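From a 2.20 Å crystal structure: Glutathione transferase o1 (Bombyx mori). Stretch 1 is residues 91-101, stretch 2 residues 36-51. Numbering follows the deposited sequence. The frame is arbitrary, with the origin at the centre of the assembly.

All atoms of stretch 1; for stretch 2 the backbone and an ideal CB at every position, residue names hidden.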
# COMPACT_ATOMS: atom_id res chain seq x y z
N GLU A 91 9.32 -2.92 -3.83
CA GLU A 91 7.89 -3.18 -3.58
C GLU A 91 7.06 -3.27 -4.87
O GLU A 91 6.93 -2.29 -5.61
CB GLU A 91 7.29 -2.16 -2.59
CG GLU A 91 7.92 -2.22 -1.20
CD GLU A 91 7.10 -1.48 -0.16
OE1 GLU A 91 5.91 -1.21 -0.41
OE2 GLU A 91 7.66 -1.17 0.93
N SER A 92 6.51 -4.46 -5.13
CA SER A 92 5.93 -4.79 -6.45
C SER A 92 4.82 -3.84 -6.88
O SER A 92 4.73 -3.49 -8.05
CB SER A 92 5.42 -6.25 -6.49
OG SER A 92 4.32 -6.42 -5.61
N VAL A 93 3.98 -3.43 -5.94
CA VAL A 93 2.93 -2.45 -6.20
C VAL A 93 3.51 -1.10 -6.63
O VAL A 93 3.09 -0.53 -7.63
CB VAL A 93 2.01 -2.24 -4.98
CG1 VAL A 93 0.93 -1.19 -5.30
CG2 VAL A 93 1.36 -3.56 -4.57
N VAL A 94 4.48 -0.59 -5.87
CA VAL A 94 5.12 0.68 -6.19
C VAL A 94 5.83 0.61 -7.55
O VAL A 94 5.74 1.54 -8.38
CB VAL A 94 6.09 1.11 -5.08
CG1 VAL A 94 6.83 2.38 -5.45
CG2 VAL A 94 5.33 1.31 -3.77
N ILE A 95 6.49 -0.53 -7.78
CA ILE A 95 7.22 -0.79 -9.03
C ILE A 95 6.28 -0.77 -10.24
O ILE A 95 6.55 -0.09 -11.23
CB ILE A 95 7.99 -2.14 -8.97
CG1 ILE A 95 9.24 -1.99 -8.09
CG2 ILE A 95 8.40 -2.56 -10.36
CD1 ILE A 95 9.88 -3.33 -7.62
N CYS A 96 5.18 -1.50 -10.14
CA CYS A 96 4.25 -1.62 -11.24
C CYS A 96 3.54 -0.30 -11.50
O CYS A 96 3.29 0.03 -12.66
CB CYS A 96 3.23 -2.73 -10.97
SG CYS A 96 3.93 -4.41 -11.04
N ASP A 97 3.22 0.45 -10.44
CA ASP A 97 2.59 1.76 -10.57
C ASP A 97 3.55 2.79 -11.16
O ASP A 97 3.14 3.61 -12.00
CB ASP A 97 2.01 2.25 -9.22
CG ASP A 97 0.76 1.47 -8.79
OD1 ASP A 97 0.21 0.69 -9.60
OD2 ASP A 97 0.32 1.63 -7.64
N TYR A 98 4.82 2.72 -10.75
CA TYR A 98 5.87 3.54 -11.37
C TYR A 98 5.87 3.32 -12.88
O TYR A 98 5.84 4.27 -13.64
CB TYR A 98 7.26 3.21 -10.78
CG TYR A 98 8.35 3.78 -11.64
CD1 TYR A 98 8.67 5.14 -11.58
CD2 TYR A 98 9.03 2.99 -12.57
CE1 TYR A 98 9.65 5.68 -12.40
CE2 TYR A 98 10.01 3.52 -13.39
CZ TYR A 98 10.32 4.87 -13.30
OH TYR A 98 11.29 5.41 -14.11
N LEU A 99 5.91 2.05 -13.29
CA LEU A 99 5.93 1.69 -14.71
C LEU A 99 4.71 2.19 -15.46
O LEU A 99 4.83 2.66 -16.59
CB LEU A 99 6.06 0.17 -14.88
CG LEU A 99 7.37 -0.44 -14.34
CD1 LEU A 99 7.31 -1.96 -14.38
CD2 LEU A 99 8.57 0.10 -15.13
N ASP A 100 3.54 2.11 -14.83
CA ASP A 100 2.31 2.56 -15.48
C ASP A 100 2.22 4.07 -15.66
O ASP A 100 1.59 4.55 -16.62
CB ASP A 100 1.05 2.02 -14.79
CG ASP A 100 -0.13 1.94 -15.73
OD1 ASP A 100 0.07 1.53 -16.89
OD2 ASP A 100 -1.26 2.25 -15.33
N GLU A 101 2.84 4.81 -14.75
CA GLU A 101 2.95 6.28 -14.81
C GLU A 101 4.07 6.77 -15.73
O GLU A 101 3.89 7.71 -16.50
CB GLU A 101 3.21 6.84 -13.41
CG GLU A 101 2.05 6.78 -12.46
CD GLU A 101 2.39 7.24 -11.05
OE1 GLU A 101 1.50 7.12 -10.18
OE2 GLU A 101 3.51 7.70 -10.78
N UNK A 36 6.45 -14.99 -7.02
CA UNK A 36 5.23 -14.40 -7.57
C UNK A 36 5.22 -12.86 -7.60
O UNK A 36 4.56 -12.28 -8.46
CB UNK A 36 4.03 -14.89 -6.76
N UNK A 37 5.92 -12.20 -6.68
CA UNK A 37 6.05 -10.74 -6.69
C UNK A 37 6.87 -10.26 -7.89
O UNK A 37 6.55 -9.22 -8.50
CB UNK A 37 6.70 -10.26 -5.39
N UNK A 38 7.90 -11.03 -8.24
CA UNK A 38 8.63 -10.81 -9.48
C UNK A 38 7.81 -11.14 -10.71
O UNK A 38 7.88 -10.44 -11.71
CB UNK A 38 9.91 -11.64 -9.48
N UNK A 39 7.02 -12.22 -10.64
CA UNK A 39 6.11 -12.63 -11.72
C UNK A 39 5.16 -11.47 -12.08
O UNK A 39 4.99 -11.14 -13.26
CB UNK A 39 5.31 -13.87 -11.31
N UNK A 40 4.59 -10.85 -11.05
CA UNK A 40 3.84 -9.60 -11.15
C UNK A 40 4.50 -8.52 -12.00
O UNK A 40 3.89 -7.96 -12.91
CB UNK A 40 3.60 -9.04 -9.74
N UNK A 41 5.74 -8.20 -11.64
CA UNK A 41 6.49 -7.17 -12.34
C UNK A 41 6.84 -7.61 -13.76
O UNK A 41 6.80 -6.79 -14.68
CB UNK A 41 7.76 -6.82 -11.56
N UNK A 42 7.16 -8.89 -13.96
CA UNK A 42 7.39 -9.41 -15.31
C UNK A 42 6.16 -9.24 -16.22
O UNK A 42 6.30 -8.87 -17.38
CB UNK A 42 7.78 -10.89 -15.23
N UNK A 43 4.98 -9.51 -15.68
CA UNK A 43 3.73 -9.35 -16.43
C UNK A 43 3.49 -7.90 -16.90
O UNK A 43 3.16 -7.67 -18.06
CB UNK A 43 2.55 -9.81 -15.56
N UNK A 44 3.68 -6.96 -15.98
CA UNK A 44 3.50 -5.53 -16.25
C UNK A 44 4.49 -5.01 -17.29
O UNK A 44 4.10 -4.37 -18.27
CB UNK A 44 3.65 -4.73 -14.95
N UNK A 45 5.77 -5.31 -17.09
CA UNK A 45 6.82 -4.95 -18.06
C UNK A 45 6.47 -5.42 -19.47
O UNK A 45 6.64 -4.68 -20.45
CB UNK A 45 8.16 -5.55 -17.64
N UNK A 46 6.00 -6.65 -19.56
CA UNK A 46 5.65 -7.26 -20.84
C UNK A 46 4.39 -6.57 -21.40
O UNK A 46 4.38 -6.16 -22.56
CB UNK A 46 5.42 -8.76 -20.68
N UNK A 47 3.37 -6.39 -20.56
CA UNK A 47 2.15 -5.68 -20.96
C UNK A 47 2.44 -4.28 -21.50
O UNK A 47 1.82 -3.84 -22.47
CB UNK A 47 1.19 -5.58 -19.77
N UNK A 48 3.40 -3.59 -20.88
CA UNK A 48 3.75 -2.23 -21.29
C UNK A 48 4.82 -2.22 -22.38
O UNK A 48 5.19 -1.16 -22.88
CB UNK A 48 4.23 -1.43 -20.08
N UNK A 49 5.30 -3.41 -22.74
CA UNK A 49 6.26 -3.57 -23.83
C UNK A 49 7.51 -2.72 -23.59
O UNK A 49 7.95 -1.96 -24.45
CB UNK A 49 5.61 -3.19 -25.17
N UNK A 50 8.04 -2.85 -22.38
CA UNK A 50 9.27 -2.17 -21.97
C UNK A 50 10.40 -3.20 -22.01
O UNK A 50 10.25 -4.34 -21.57
CB UNK A 50 9.13 -1.55 -20.58
N UNK A 51 11.52 -2.80 -22.58
CA UNK A 51 12.67 -3.69 -22.70
C UNK A 51 13.30 -3.85 -21.33
O UNK A 51 13.44 -2.88 -20.59
CB UNK A 51 13.69 -3.16 -23.71

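Two helices run side by side in nearly the same direction, 5° between their axes and 9.6 Å apart at closest approach. The spacing opens along their length: CA of position 37 lies 6.0 Å from Ser92 CA, and CA of position 45 lies 7.5 Å from Leu99 CA.

Position 36 opens the helix with its CB beyond the reach of stretch 1. With no preceding turn to bond to, its nitrogen can be spared, and proline is among the residues that suit; it is Pro36.

At 37 the CB points sideways, 4.3 Å from Ser92 CB. A small residue would fit, as would a long or flat one that turns off along the flank. It is Tyr37, chi1 m, whose ring meets Ser92 with its edge, CD1 lying 3.6 Å from OG.

Positions 38 and 39 ask nothing of stretch 1: the CB direction at 38 is away, and 39 is out of reach. Helical angles at 38 admit almost any residue, and at 39 any helix-compatible one would do; these are Gly38 and His39.

Position 40 points toward stretch 1, its CB 4.7 Å from Ser92 CB and 4.8 Å from Cys96 SG. Room beside Ser92 lets a slender chain run out to its hydroxyl, so a long donor or a modest apolar residue is plausible. Arg40 takes the first course: NH1 donates to Ser92 OG at 3.1 Å, with OG near the guanidinium plane. Its chi1 of -102° lies between wells.

At 41 the CB points sideways, 4.5 Å from Ile95 CG2 and 4.6 Å from Cys96 SG. The surroundings are apolar and close, favouring alanine, valine or another compact aliphatic. Val41, chi1 t, sets CG1 3.7 Å from Ile95 CG2 and CG2 4.0 Å from Cys96 SG.

Positions 42 and 43 point away and sideways, without contact, so stretch 1 sets no demand; they are Leu42 and Leu43.

Position 44 points toward stretch 1, its CB just 3.9 Å from Cys96 SG and 4.6 Å from Leu99 CD1. Small or beta-branched apolar residues suit such a tight site. Val44 straddles the pair: CG2 lies 3.5 Å from Cys96 SG and CG1 4.1 Å from Leu99 CD1.

At 45 the CB leaves sideways, 4.9 Å from Leu99 CD1, so an apolar chain long enough to turn back would suit. Leu45 does so, CD2 reaching 3.9 Å from Leu99 CD1.

Positions 46 and 47 are out of reach, open to any helix-compatible residue: Glu46 and Ala47.

Position 48 points toward stretch 1 from farther off, its CB 5.4 Å from Leu99 O, with the carboxylate of Asp100 beyond. A long cation is the natural answer, though a polar donor might serve. Lys48 forms a salt bridge, NZ to Asp100 OD1 at 2.9 Å.

Position 49 has positive phi in a Schellman motif, where glycine or asparagine would be expected; Arg49 occupies it, out of reach of stretch 1.

Position 50, extended, points back toward Leu99 and would suit a sizeable apolar residue. Ile50 brings CD1 4.0 Å from Leu99 CD2. Position 51 is out of reach, so stretch 1 leaves the choice open: Lys51.

Stretch 2 36-51: PYGHRVLLVLEAKRIK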
# COMPACT_ATOMS: atom_id res chain seq x y z
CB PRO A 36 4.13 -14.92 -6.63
CG PRO A 36 4.85 -15.17 -5.31
CD PRO A 36 6.21 -15.69 -5.74
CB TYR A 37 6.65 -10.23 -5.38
CG TYR A 37 5.73 -10.42 -4.18
CD1 TYR A 37 4.65 -9.56 -3.95
CD2 TYR A 37 5.91 -11.50 -3.30
CE1 TYR A 37 3.79 -9.74 -2.85
CE2 TYR A 37 5.07 -11.69 -2.20
CZ TYR A 37 4.01 -10.81 -1.98
OH TYR A 37 3.19 -11.01 -0.91
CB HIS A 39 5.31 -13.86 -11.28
CG HIS A 39 4.55 -14.55 -12.38
ND1 HIS A 39 3.95 -15.77 -12.21
CD2 HIS A 39 4.31 -14.19 -13.67
CE1 HIS A 39 3.35 -16.13 -13.33
NE2 HIS A 39 3.56 -15.19 -14.23
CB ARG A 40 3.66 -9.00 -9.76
CG ARG A 40 2.34 -9.20 -9.15
CD ARG A 40 2.23 -8.32 -7.90
NE ARG A 40 0.93 -8.53 -7.28
CZ ARG A 40 0.59 -8.15 -6.06
NH1 ARG A 40 1.46 -7.52 -5.29
NH2 ARG A 40 -0.64 -8.41 -5.63
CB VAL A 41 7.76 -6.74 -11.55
CG1 VAL A 41 8.51 -5.65 -12.30
CG2 VAL A 41 7.37 -6.26 -10.14
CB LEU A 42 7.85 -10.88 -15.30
CG LEU A 42 9.26 -11.16 -14.77
CD1 LEU A 42 9.48 -12.66 -14.52
CD2 LEU A 42 10.33 -10.62 -15.74
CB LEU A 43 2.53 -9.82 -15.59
CG LEU A 43 2.47 -11.31 -15.28
CD1 LEU A 43 1.31 -11.63 -14.31
CD2 LEU A 43 2.44 -12.19 -16.54
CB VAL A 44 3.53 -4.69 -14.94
CG1 VAL A 44 3.52 -3.18 -15.23
CG2 VAL A 44 2.33 -5.08 -14.07
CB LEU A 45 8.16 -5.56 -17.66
CG LEU A 45 8.92 -4.92 -16.50
CD1 LEU A 45 9.86 -5.95 -15.91
CD2 LEU A 45 9.68 -3.67 -16.96
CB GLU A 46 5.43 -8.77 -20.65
CG GLU A 46 5.64 -9.62 -21.91
CD GLU A 46 7.10 -9.80 -22.30
OE1 GLU A 46 7.90 -10.29 -21.48
OE2 GLU A 46 7.45 -9.47 -23.44
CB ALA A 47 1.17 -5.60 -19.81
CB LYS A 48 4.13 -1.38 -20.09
CG LYS A 48 3.01 -1.30 -19.02
CD LYS A 48 3.14 -0.10 -18.13
CE LYS A 48 3.18 1.20 -18.94
NZ LYS A 48 1.83 1.78 -19.18
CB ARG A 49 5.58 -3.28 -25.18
CG ARG A 49 4.39 -4.22 -25.43
CD ARG A 49 3.76 -3.99 -26.78
NE ARG A 49 3.08 -5.20 -27.25
CZ ARG A 49 2.77 -5.43 -28.52
NH1 ARG A 49 3.08 -4.54 -29.46
NH2 ARG A 49 2.15 -6.56 -28.86
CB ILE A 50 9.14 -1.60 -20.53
CG1 ILE A 50 7.92 -0.67 -20.42
CG2 ILE A 50 10.43 -0.87 -20.11
CD1 ILE A 50 7.43 -0.47 -18.97
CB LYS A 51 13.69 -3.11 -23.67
CG LYS A 51 13.19 -3.02 -25.10
CD LYS A 51 14.23 -2.33 -25.98
CE LYS A 51 14.26 -0.84 -25.68
NZ LYS A 51 15.32 -0.17 -26.48
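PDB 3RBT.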